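Local structure of 1H-3-hydroxy-4-oxoquinoline 2,4-dioxygenase (Pseudomonas putida, 3IBT) at residues L113-L123 and P206-P215; K38-F48 and L248-R259. The protein catalyses the cofactor-independent, oxygen-dependent ring cleavage of 3-hydroxy-1H-quinolin-4-one to N-formylanthranilate and carbon monoxide. All coordinates share one frame; numbering follows the deposited sequence.

Contact 1 of 2, residues L113-L123 and P206-P215; sequences LPKTIIIDWLL and PEICHIYSQP. Unlike the reference sequence in segment 113-123: I118 (reference Val).
The carboxylate of D120 reaches across from the end of strand 115-119 to the turn that follows strand 207-212, where the backbone amides of S213 and Q214 both donate to OD1. The two strands are parallel neighbours in the central sheet of the alpha/beta-hydrolase fold. Their ladder runs from E207 N on P114 O to D120 N on I211 O, with I118 N bound to C209 O at 3.0 Å in the middle.

On the face of the sheet that carries I118, H210 can be followed outward. Its CB packs on I118 CG1, and CG stands anti to the backbone N (chi1 -171°), which carries the ring along the sheet toward the end of the neighbouring strand. CD2 lies 3.5 Å from I118 O. At the tip, NE2 accepts W121 N at 3.0 Å, with the donor close to the ring plane, while ND1 is hydrogen-bonded to NE2 of Q224 in helix 218-230. L123 CD2 lies over one ring face and Y212 CB over the other. Further back, I118 CD1 meets I208 CG2.

D120 OD1 receives its two amides from the same face of the carboxylate: S213 N, at 3.0 Å, comes from above the plane, and Q214 N, at 3.3 Å, from the syn side. A water 2.7 Å from Q214 O also lies, less firmly, near W121 O, but cannot donate to every acceptor around it. L122 CD1 touches CG of P215, a proline preceded by a cis peptide bond.

D120 follows the sixth strand, one before the usual acid position of alpha/beta-hydrolases, and its OD2 makes a weak hydrogen bond to ND1 of H244, the probable proton donor and acceptor. The two amides fix the carboxylate through OD1, leaving OD2 directed to the histidine, consistent with raising its basicity.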
# COMPACT_ATOMS: atom_id res chain seq x y z
N LEU A 113 18.16 -0.77 -1.08
CA LEU A 113 17.11 -1.53 -1.71
C LEU A 113 16.83 -1.05 -3.14
O LEU A 113 16.17 -0.04 -3.35
CB LEU A 113 15.86 -1.60 -0.83
CG LEU A 113 15.44 -0.39 -0.04
CD1 LEU A 113 14.91 0.56 -1.01
CD2 LEU A 113 14.35 -0.86 0.87
N PRO A 114 17.37 -1.81 -4.12
CA PRO A 114 17.37 -1.44 -5.54
C PRO A 114 16.05 -1.68 -6.29
O PRO A 114 16.00 -1.42 -7.49
CB PRO A 114 18.49 -2.33 -6.12
CG PRO A 114 18.60 -3.51 -5.19
CD PRO A 114 18.03 -3.12 -3.86
N LYS A 115 15.03 -2.20 -5.60
CA LYS A 115 13.74 -2.59 -6.17
C LYS A 115 12.61 -2.52 -5.18
O LYS A 115 12.77 -2.80 -3.99
CB LYS A 115 13.77 -4.02 -6.64
CG LYS A 115 14.58 -4.25 -7.83
CD LYS A 115 14.16 -5.56 -8.50
CE LYS A 115 15.34 -6.28 -9.11
NZ LYS A 115 14.84 -7.38 -10.01
N THR A 116 11.43 -2.20 -5.69
CA THR A 116 10.27 -2.08 -4.81
C THR A 116 8.98 -2.30 -5.62
O THR A 116 8.99 -2.19 -6.85
CB THR A 116 10.33 -0.72 -4.12
OG1 THR A 116 9.36 -0.66 -3.06
CG2 THR A 116 10.10 0.41 -5.12
N ILE A 117 7.88 -2.66 -4.97
CA ILE A 117 6.65 -2.87 -5.71
C ILE A 117 5.57 -2.12 -5.04
O ILE A 117 5.49 -2.03 -3.84
CB ILE A 117 6.23 -4.33 -5.68
CG1 ILE A 117 7.29 -5.19 -6.38
CG2 ILE A 117 4.80 -4.50 -6.27
CD1 ILE A 117 6.97 -6.57 -6.47
N ILE A 118 4.70 -1.61 -5.86
CA ILE A 118 3.54 -0.87 -5.42
C ILE A 118 2.33 -1.45 -6.13
O ILE A 118 2.44 -1.94 -7.25
CB ILE A 118 3.69 0.59 -5.76
CG1 ILE A 118 4.23 0.73 -7.20
CG2 ILE A 118 4.65 1.25 -4.77
CD1 ILE A 118 4.62 2.10 -7.54
N ILE A 119 1.18 -1.42 -5.48
CA ILE A 119 0.01 -2.07 -6.02
C ILE A 119 -1.14 -1.08 -6.01
O ILE A 119 -1.50 -0.54 -4.96
CB ILE A 119 -0.34 -3.33 -5.21
CG1 ILE A 119 0.81 -4.32 -5.27
CG2 ILE A 119 -1.61 -3.96 -5.73
CD1 ILE A 119 0.59 -5.57 -4.49
N ASP A 120 -1.72 -0.81 -7.17
CA ASP A 120 -2.95 -0.06 -7.21
C ASP A 120 -2.87 1.26 -6.49
O ASP A 120 -3.74 1.59 -5.68
CB ASP A 120 -4.16 -0.87 -6.74
CG ASP A 120 -5.31 -0.74 -7.73
OD1 ASP A 120 -5.60 -1.74 -8.41
OD2 ASP A 120 -5.87 0.39 -7.91
N TRP A 121 -1.82 2.00 -6.83
CA TRP A 121 -1.57 3.37 -6.44
C TRP A 121 -1.99 4.25 -7.61
O TRP A 121 -1.46 4.08 -8.73
CB TRP A 121 -0.08 3.52 -6.35
CG TRP A 121 0.37 4.66 -5.56
CD1 TRP A 121 -0.36 5.42 -4.72
CD2 TRP A 121 1.71 5.14 -5.49
NE1 TRP A 121 0.43 6.35 -4.15
CE2 TRP A 121 1.71 6.19 -4.58
CE3 TRP A 121 2.91 4.77 -6.12
CZ2 TRP A 121 2.87 6.91 -4.26
CZ3 TRP A 121 4.08 5.47 -5.79
CH2 TRP A 121 4.05 6.53 -4.86
N LEU A 122 -2.90 5.19 -7.35
CA LEU A 122 -3.44 6.06 -8.39
C LEU A 122 -2.40 7.09 -8.82
O LEU A 122 -2.11 8.06 -8.12
CB LEU A 122 -4.73 6.72 -7.89
CG LEU A 122 -5.47 7.72 -8.78
CD1 LEU A 122 -6.16 7.07 -9.99
CD2 LEU A 122 -6.47 8.46 -7.92
N LEU A 123 -1.83 6.84 -9.99
CA LEU A 123 -0.65 7.57 -10.39
C LEU A 123 -0.92 9.04 -10.69
O LEU A 123 0.01 9.87 -10.69
CB LEU A 123 0.01 6.90 -11.57
CG LEU A 123 0.49 5.51 -11.24
CD1 LEU A 123 0.98 4.87 -12.52
CD2 LEU A 123 1.58 5.46 -10.19
N PRO A 206 15.17 3.23 -7.92
CA PRO A 206 15.09 1.77 -7.98
C PRO A 206 14.33 1.35 -9.19
O PRO A 206 13.64 2.17 -9.81
CB PRO A 206 14.25 1.41 -6.76
CG PRO A 206 13.54 2.61 -6.41
CD PRO A 206 14.38 3.77 -6.80
N GLU A 207 14.39 0.07 -9.51
CA GLU A 207 13.40 -0.49 -10.42
C GLU A 207 12.09 -0.57 -9.61
O GLU A 207 12.06 -1.13 -8.49
CB GLU A 207 13.87 -1.82 -10.98
CG GLU A 207 15.28 -1.73 -11.60
CD GLU A 207 15.35 -0.97 -12.95
OE1 GLU A 207 15.02 -1.59 -13.98
OE2 GLU A 207 15.77 0.22 -13.00
N ILE A 208 11.05 0.07 -10.15
CA ILE A 208 9.73 0.13 -9.51
C ILE A 208 8.71 -0.59 -10.39
O ILE A 208 8.62 -0.31 -11.60
CB ILE A 208 9.26 1.59 -9.28
CG1 ILE A 208 10.42 2.41 -8.68
CG2 ILE A 208 8.01 1.62 -8.38
CD1 ILE A 208 10.10 3.87 -8.42
N CYS A 209 7.97 -1.51 -9.79
CA CYS A 209 6.97 -2.26 -10.53
C CYS A 209 5.63 -1.93 -9.94
O CYS A 209 5.43 -2.12 -8.74
CB CYS A 209 7.25 -3.75 -10.40
SG CYS A 209 5.99 -4.84 -11.09
N HIS A 210 4.73 -1.40 -10.78
CA HIS A 210 3.35 -1.10 -10.40
C HIS A 210 2.38 -2.16 -10.90
O HIS A 210 2.13 -2.25 -12.12
CB HIS A 210 2.91 0.26 -10.98
CG HIS A 210 1.58 0.73 -10.46
ND1 HIS A 210 0.66 1.39 -11.24
CD2 HIS A 210 1.01 0.60 -9.22
CE1 HIS A 210 -0.41 1.68 -10.51
NE2 HIS A 210 -0.23 1.20 -9.28
N ILE A 211 1.84 -2.94 -9.97
CA ILE A 211 0.76 -3.91 -10.22
C ILE A 211 -0.58 -3.25 -9.94
O ILE A 211 -0.73 -2.53 -8.98
CB ILE A 211 0.91 -5.14 -9.31
CG1 ILE A 211 2.23 -5.87 -9.58
CG2 ILE A 211 -0.21 -6.11 -9.54
CD1 ILE A 211 2.68 -6.78 -8.42
N TYR A 212 -1.58 -3.46 -10.77
CA TYR A 212 -2.79 -2.65 -10.64
C TYR A 212 -3.87 -3.11 -11.59
O TYR A 212 -3.58 -3.55 -12.75
CB TYR A 212 -2.45 -1.21 -10.96
CG TYR A 212 -2.36 -0.97 -12.44
CD1 TYR A 212 -3.45 -0.51 -13.15
CD2 TYR A 212 -1.19 -1.25 -13.14
CE1 TYR A 212 -3.39 -0.32 -14.54
CE2 TYR A 212 -1.12 -1.04 -14.53
CZ TYR A 212 -2.23 -0.58 -15.22
OH TYR A 212 -2.19 -0.39 -16.58
N SER A 213 -5.12 -3.02 -11.13
CA SER A 213 -6.28 -3.30 -11.98
C SER A 213 -7.12 -2.05 -12.24
O SER A 213 -7.69 -1.85 -13.31
CB SER A 213 -7.13 -4.37 -11.34
OG SER A 213 -6.33 -5.47 -10.94
N GLN A 214 -7.16 -1.18 -11.24
CA GLN A 214 -8.01 0.01 -11.25
C GLN A 214 -7.15 1.29 -11.30
O GLN A 214 -5.97 1.29 -10.89
CB GLN A 214 -8.86 -0.02 -9.97
CG GLN A 214 -10.23 0.36 -10.30
CD GLN A 214 -11.14 0.39 -9.12
OE1 GLN A 214 -11.82 -0.59 -8.84
NE2 GLN A 214 -11.21 1.56 -8.45
N PRO A 215 -7.69 2.41 -11.77
CA PRO A 215 -8.96 2.75 -12.34
C PRO A 215 -9.15 2.11 -13.73
O PRO A 215 -8.18 1.83 -14.47
CB PRO A 215 -8.88 4.27 -12.42
CG PRO A 215 -7.45 4.58 -12.39
CD PRO A 215 -6.80 3.57 -11.66
O HOH W 1 -3.97 2.76 -9.91

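Contact 2 of 2, residues K38-F48 and L248-R259; sequences KNLAPLLARDF and LENPVAVAQAIR
Helix packing on one side of the alpha/beta-hydrolase sheet joins the short helix 40-44 to the C-terminal helix, whose segment 251-259 runs at 43° to it with the axes 9.4 Å apart. The core of the contact is aliphatic. L40, its CG anti to the backbone N (chi1 160°), sends CD1 against A255 CB and CD2 to V254 CG1 at 3.9 Å; the same CD2 meets I258 CD1 tip to tip. L43 CD1 closes on A255 CB from another side, and L44 crosses I258 at about a right angle, CD1 to CD1. L26 of strand 23-27 touches L40, and L24 touches L44 and I258.

At the N-terminal end, N39 CB packs on the ring of P251 at 3.6 Å from CG, and N39 ND2 makes a weak hydrogen bond to L248 O besides its bond to D161.

The other end is polar. R46 grips D47 side-on, NE to OD1 and NH2 to OD2, the latter in the guanidinium plane and 3.1 Å long. R259 NH1 also donates to OD2, at 3.2 Å from above the carboxylate plane, and R259 NE is held by Q256 OE1 at 3.1 Å. The detailed placement of the two guanidinium groups against each other is doubtful. One carboxylate nonetheless serves both arginines, and its negative charge probably offsets their mutual repulsion at this partly exposed edge.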
# COMPACT_ATOMS: atom_id res chain seq x y z
N LYS A 38 -4.27 -11.81 2.96
CA LYS A 38 -4.54 -13.11 3.51
C LYS A 38 -4.37 -14.18 2.46
O LYS A 38 -3.93 -15.30 2.80
CB LYS A 38 -5.93 -13.19 4.16
CG LYS A 38 -7.11 -13.11 3.19
CD LYS A 38 -8.40 -13.33 3.96
CE LYS A 38 -9.51 -13.80 3.01
NZ LYS A 38 -10.88 -13.23 3.28
N ASN A 39 -4.70 -13.82 1.20
CA ASN A 39 -4.62 -14.78 0.08
C ASN A 39 -3.23 -14.81 -0.49
O ASN A 39 -2.74 -15.88 -0.80
CB ASN A 39 -5.62 -14.49 -1.03
CG ASN A 39 -7.06 -14.68 -0.59
OD1 ASN A 39 -7.37 -15.44 0.35
ND2 ASN A 39 -7.98 -13.96 -1.28
N LEU A 40 -2.58 -13.67 -0.55
CA LEU A 40 -1.27 -13.55 -1.21
C LEU A 40 -0.08 -14.07 -0.37
O LEU A 40 0.86 -14.68 -0.89
CB LEU A 40 -1.08 -12.11 -1.66
CG LEU A 40 0.31 -11.61 -1.94
CD1 LEU A 40 0.89 -12.41 -3.09
CD2 LEU A 40 0.17 -10.19 -2.24
N ALA A 41 -0.15 -13.86 0.93
CA ALA A 41 0.94 -14.22 1.81
C ALA A 41 1.21 -15.71 1.84
O ALA A 41 2.37 -16.08 1.67
CB ALA A 41 0.75 -13.68 3.22
N PRO A 42 0.19 -16.57 2.06
CA PRO A 42 0.55 -18.00 2.13
C PRO A 42 1.24 -18.49 0.86
O PRO A 42 2.02 -19.41 0.93
CB PRO A 42 -0.79 -18.69 2.33
CG PRO A 42 -1.61 -17.67 3.01
CD PRO A 42 -1.26 -16.41 2.26
N LEU A 43 0.98 -17.84 -0.27
CA LEU A 43 1.65 -18.19 -1.51
C LEU A 43 3.12 -17.81 -1.45
O LEU A 43 3.99 -18.64 -1.74
CB LEU A 43 0.96 -17.56 -2.72
CG LEU A 43 -0.54 -17.83 -2.94
CD1 LEU A 43 -1.06 -17.27 -4.24
CD2 LEU A 43 -0.83 -19.33 -2.87
N LEU A 44 3.43 -16.57 -1.06
CA LEU A 44 4.81 -16.11 -1.02
C LEU A 44 5.62 -16.72 0.13
O LEU A 44 6.82 -16.45 0.25
CB LEU A 44 4.89 -14.59 -0.93
CG LEU A 44 4.19 -13.72 -1.97
CD1 LEU A 44 4.11 -12.25 -1.54
CD2 LEU A 44 4.86 -13.85 -3.32
N ALA A 45 4.98 -17.53 0.99
CA ALA A 45 5.68 -18.11 2.15
C ALA A 45 6.61 -19.27 1.76
O ALA A 45 7.34 -19.83 2.59
CB ALA A 45 4.70 -18.56 3.22
N ARG A 46 6.57 -19.58 0.47
CA ARG A 46 7.34 -20.65 -0.12
C ARG A 46 8.77 -20.15 -0.36
O ARG A 46 9.74 -20.89 -0.10
CB ARG A 46 6.66 -21.01 -1.45
CG ARG A 46 7.00 -22.38 -2.09
CD ARG A 46 6.42 -22.45 -3.57
NE ARG A 46 6.85 -21.34 -4.47
CZ ARG A 46 6.63 -21.27 -5.80
NH1 ARG A 46 5.97 -22.25 -6.44
NH2 ARG A 46 7.10 -20.22 -6.50
N ASP A 47 8.87 -18.89 -0.82
CA ASP A 47 10.11 -18.33 -1.37
C ASP A 47 10.74 -17.30 -0.48
O ASP A 47 11.96 -17.22 -0.38
CB ASP A 47 9.85 -17.69 -2.72
CG ASP A 47 9.27 -18.66 -3.70
OD1 ASP A 47 9.59 -19.85 -3.57
OD2 ASP A 47 8.49 -18.26 -4.60
N PHE A 48 9.88 -16.55 0.18
CA PHE A 48 10.30 -15.42 0.96
C PHE A 48 9.98 -15.57 2.43
O PHE A 48 9.15 -16.37 2.81
CB PHE A 48 9.52 -14.25 0.49
CG PHE A 48 9.74 -13.93 -0.92
CD1 PHE A 48 8.90 -14.44 -1.89
CD2 PHE A 48 10.77 -13.09 -1.29
CE1 PHE A 48 9.09 -14.12 -3.19
CE2 PHE A 48 10.96 -12.77 -2.59
CZ PHE A 48 10.12 -13.29 -3.54
N LEU A 248 -6.35 -9.38 -3.27
CA LEU A 248 -7.49 -10.13 -2.78
C LEU A 248 -8.17 -10.77 -3.95
O LEU A 248 -8.43 -11.95 -3.93
CB LEU A 248 -8.48 -9.21 -2.10
CG LEU A 248 -8.18 -8.74 -0.68
CD1 LEU A 248 -9.28 -7.76 -0.24
CD2 LEU A 248 -8.09 -9.92 0.27
N GLU A 249 -8.48 -9.96 -4.96
CA GLU A 249 -9.15 -10.44 -6.17
C GLU A 249 -8.32 -11.48 -7.01
O GLU A 249 -8.87 -12.44 -7.58
CB GLU A 249 -9.59 -9.27 -7.04
CG GLU A 249 -10.58 -9.70 -8.10
CD GLU A 249 -10.95 -8.56 -9.07
OE1 GLU A 249 -10.18 -7.55 -9.14
OE2 GLU A 249 -12.03 -8.67 -9.75
N ASN A 250 -7.02 -11.26 -7.11
CA ASN A 250 -6.24 -12.11 -7.96
C ASN A 250 -4.93 -12.52 -7.35
O ASN A 250 -3.87 -12.22 -7.91
CB ASN A 250 -6.03 -11.48 -9.32
CG ASN A 250 -7.26 -11.61 -10.23
OD1 ASN A 250 -7.82 -12.70 -10.43
ND2 ASN A 250 -7.69 -10.47 -10.79
N PRO A 251 -4.98 -13.25 -6.22
CA PRO A 251 -3.72 -13.54 -5.54
C PRO A 251 -2.77 -14.34 -6.43
O PRO A 251 -1.59 -14.04 -6.39
CB PRO A 251 -4.14 -14.33 -4.29
CG PRO A 251 -5.50 -14.84 -4.60
CD PRO A 251 -6.14 -13.87 -5.55
N VAL A 252 -3.25 -15.30 -7.24
CA VAL A 252 -2.33 -16.11 -8.05
C VAL A 252 -1.56 -15.20 -8.98
O VAL A 252 -0.34 -15.35 -9.15
CB VAL A 252 -3.05 -17.20 -8.87
CG1 VAL A 252 -2.13 -17.78 -9.95
CG2 VAL A 252 -3.53 -18.30 -7.96
N ALA A 253 -2.25 -14.21 -9.56
CA ALA A 253 -1.58 -13.33 -10.50
C ALA A 253 -0.53 -12.47 -9.79
O ALA A 253 0.66 -12.50 -10.17
CB ALA A 253 -2.54 -12.52 -11.22
N VAL A 254 -0.95 -11.75 -8.74
CA VAL A 254 -0.01 -10.93 -7.98
C VAL A 254 1.22 -11.72 -7.49
O VAL A 254 2.33 -11.21 -7.52
CB VAL A 254 -0.67 -10.22 -6.81
CG1 VAL A 254 0.36 -9.42 -6.03
CG2 VAL A 254 -1.73 -9.29 -7.31
N ALA A 255 1.04 -12.96 -7.07
CA ALA A 255 2.15 -13.69 -6.47
C ALA A 255 3.18 -13.94 -7.55
O ALA A 255 4.41 -13.92 -7.32
CB ALA A 255 1.67 -14.99 -5.86
N GLN A 256 2.70 -14.16 -8.77
CA GLN A 256 3.61 -14.56 -9.80
C GLN A 256 4.43 -13.34 -10.22
O GLN A 256 5.62 -13.47 -10.55
CB GLN A 256 2.87 -15.17 -10.97
CG GLN A 256 3.82 -15.74 -11.99
CD GLN A 256 4.68 -16.85 -11.41
OE1 GLN A 256 4.32 -17.50 -10.39
NE2 GLN A 256 5.83 -17.08 -12.04
N ALA A 257 3.81 -12.17 -10.15
CA ALA A 257 4.43 -10.91 -10.55
C ALA A 257 5.48 -10.50 -9.55
O ALA A 257 6.57 -10.02 -9.94
CB ALA A 257 3.39 -9.83 -10.67
N ILE A 258 5.15 -10.66 -8.25
CA ILE A 258 6.08 -10.38 -7.16
C ILE A 258 7.25 -11.32 -7.30
O ILE A 258 8.40 -10.90 -7.36
CB ILE A 258 5.41 -10.52 -5.77
CG1 ILE A 258 4.39 -9.41 -5.57
CG2 ILE A 258 6.46 -10.45 -4.67
CD1 ILE A 258 3.53 -9.60 -4.37
N ARG A 259 6.95 -12.60 -7.44
CA ARG A 259 7.98 -13.59 -7.66
C ARG A 259 8.89 -13.20 -8.78
O ARG A 259 10.09 -13.29 -8.63
CB ARG A 259 7.38 -14.93 -7.98
CG ARG A 259 7.69 -15.99 -6.97
CD ARG A 259 7.29 -17.36 -7.54
NE ARG A 259 5.82 -17.55 -7.66
CZ ARG A 259 4.99 -17.83 -6.65
NH1 ARG A 259 5.43 -17.93 -5.39
NH2 ARG A 259 3.69 -18.02 -6.91

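In the fold
Contact 1 lies within the central sheet and contact 2 packs against it, their centres about 15 Å apart. They meet on the sheet face that carries I117 and I211: I117 CD1 lies 3.9 Å from I258 CG1, and I211 CD1 3.9 Å from A257 CB. The C-terminal helix thus packs on these strands and on helix 40-44, both helices resting on the same side of the sheet. At the catalytic end, in contact 1, the side chain of D120 is about 3 Å from that of H244. Contact 2 reaches the pocket less closely: the side chains of L248 and L40 are each about 7 Å from those of Q32 and T94, respectively, probable substrate-binding residues.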